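Local coordinates for protein Phospholipase/Carboxylesterase (Dyadobacter fermentans, PDB 4H0C) that probably hydrolyses carboxylic esters, as an alpha/beta-hydrolase of a family that also includes palmitoyl-protein hydrolases, at residues E87-A90 with E91-Q95. Sequence-based numbering, arbitrary orientation.
Sequences EVVA and EIEAQ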
loop_
_atom_site.group_PDB
_atom_site.type_symbol
_atom_site.label_atom_id
_atom_site.label_comp_id
_atom_site.label_asym_id
_atom_site.label_seq_id
_atom_site.Cartn_x
_atom_site.Cartn_y
_atom_site.Cartn_z
ATOM N N GLU A 87 -6.842 -8.198 -8.284
ATOM C CA GLU A 87 -7.237 -8.085 -9.713
ATOM C C GLU A 87 -6.274 -7.184 -10.498
ATOM O O GLU A 87 -5.877 -7.513 -11.643
ATOM C CB GLU A 87 -8.679 -7.569 -9.848
ATOM C CG GLU A 87 -9.157 -7.369 -11.285
ATOM C CD GLU A 87 -8.969 -8.595 -12.177
ATOM O OE1 GLU A 87 -9.375 -9.701 -11.771
ATOM O OE2 GLU A 87 -8.418 -8.464 -13.294
ATOM N N VAL A 88 -5.916 -6.038 -9.898
ATOM C CA VAL A 88 -4.986 -5.111 -10.538
ATOM C C VAL A 88 -3.634 -5.790 -10.765
ATOM O O VAL A 88 -3.093 -5.746 -11.888
ATOM C CB VAL A 88 -4.796 -3.816 -9.698
ATOM C CG1 VAL A 88 -3.650 -2.957 -10.258
ATOM C CG2 VAL A 88 -6.104 -3.023 -9.618
ATOM N N VAL A 89 -3.104 -6.441 -9.717
ATOM C CA VAL A 89 -1.839 -7.204 -9.858
ATOM C C VAL A 89 -1.939 -8.258 -10.958
ATOM O O VAL A 89 -1.033 -8.364 -11.810
ATOM C CB VAL A 89 -1.349 -7.825 -8.529
ATOM C CG1 VAL A 89 -0.149 -8.745 -8.760
ATOM C CG2 VAL A 89 -1.047 -6.717 -7.494
ATOM N N ALA A 90 -3.037 -9.016 -10.962
ATOM C CA ALA A 90 -3.259 -10.022 -11.996
ATOM C C ALA A 90 -3.270 -9.410 -13.397
ATOM O O ALA A 90 -2.679 -9.966 -14.325
ATOM C CB ALA A 90 -4.561 -10.788 -11.738
ATOM N N GLU A 91 -3.942 -8.272 -13.559
ATOM C CA GLU A 91 -3.970 -7.588 -14.873
ATOM C C GLU A 91 -2.564 -7.199 -15.346
ATOM O O GLU A 91 -2.184 -7.453 -16.500
ATOM C CB GLU A 91 -4.884 -6.361 -14.833
ATOM C CG GLU A 91 -6.366 -6.707 -14.790
ATOM C CD GLU A 91 -7.284 -5.497 -14.945
ATOM O OE1 GLU A 91 -8.467 -5.607 -14.561
ATOM O OE2 GLU A 91 -6.834 -4.440 -15.447
ATOM N N ILE A 92 -1.788 -6.616 -14.432
ATOM C CA ILE A 92 -0.416 -6.217 -14.726
ATOM C C ILE A 92 0.413 -7.423 -15.172
ATOM O O ILE A 92 1.111 -7.367 -16.207
ATOM C CB ILE A 92 0.235 -5.491 -13.536
ATOM C CG1 ILE A 92 -0.507 -4.182 -13.292
ATOM C CG2 ILE A 92 1.711 -5.185 -13.827
ATOM C CD1 ILE A 92 -0.247 -3.526 -11.941
ATOM N N GLU A 93 0.329 -8.526 -14.420
ATOM C CA GLU A 93 1.084 -9.708 -14.806
ATOM C C GLU A 93 0.621 -10.247 -16.156
ATOM O O GLU A 93 1.449 -10.701 -16.934
ATOM C CB GLU A 93 1.018 -10.799 -13.737
ATOM C CG GLU A 93 1.677 -10.378 -12.423
ATOM C CD GLU A 93 1.597 -11.470 -11.369
ATOM O OE1 GLU A 93 0.695 -11.413 -10.519
ATOM O OE2 GLU A 93 2.414 -12.400 -11.403
ATOM N N ALA A 94 -0.675 -10.149 -16.456
ATOM C CA ALA A 94 -1.181 -10.614 -17.758
ATOM C C ALA A 94 -0.716 -9.724 -18.926
ATOM O O ALA A 94 -0.728 -10.156 -20.083
ATOM C CB ALA A 94 -2.704 -10.764 -17.752
ATOM N N GLN A 95 -0.318 -8.486 -18.617
ATOM C CA GLN A 95 0.228 -7.559 -19.623
ATOM C C GLN A 95 1.702 -7.808 -19.800
ATOM O O GLN A 95 2.351 -7.132 -20.605
ATOM C CB GLN A 95 0.051 -6.091 -19.202
ATOM C CG GLN A 95 -1.374 -5.645 -18.903
ATOM C CD GLN A 95 -2.184 -5.357 -20.151
ATOM O OE1 GLN A 95 -1.700 -5.502 -21.285
ATOM N NE2 GLN A 95 -3.434 -4.935 -19.949
#
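Glu91, Ile92, Glu93 and Ala94 each donate their backbone N-H to the carbonyl four residues earlier, the shortest of these alpha-helical bonds running 2.8 Å from Glu91 N to Glu87 O. On the outer side of this turn the two glutamates, Glu87 and Glu91, come together. Glu87 bends back at its second torsion (chi2 53°), which carries OE2 over the neighbouring side chain, 3.1 Å from Glu91 CG and equally 3.1 Å from Glu91 OE1. The carboxylates are turned 56° against each other, and because both oxygens are acceptors the approach is probably unfavourable unless a proton or positive charge offsets it. Lys9 lies beside this pair, touching Glu87 and making a long, weak ion pair with Glu91 OE1. Replacing Glu91 by an alanine would probably cost Lys9 this distant partner and open a gap beside the Glu87 carboxylate where CG and the carboxylate of Glu91 now lie. Toward the protein interior, Val88 and Ile92 run side by side, with Val88 CG1 3.8 Å from Ile92 CD1; both pack on Tyr53 and Val26 of the central sheet. Next to them Val89 holds CG1 anti to its own nitrogen (chi1 173°), where it lies 3.3 Å from Glu93 OE1. That oxygen forms a salt bridge with Arg123, which Val89 also touches, so the carboxylate, fixed by the guanidinium group, also lies against an apolar branch. Buried Val88, Val89 and Ile92 on one side, with glutamates and alanines on the more exposed side, make this an amphipathic helix, here the C-terminal end of helix 77-94, packed against the central beta-sheet of the alpha/beta-hydrolase fold.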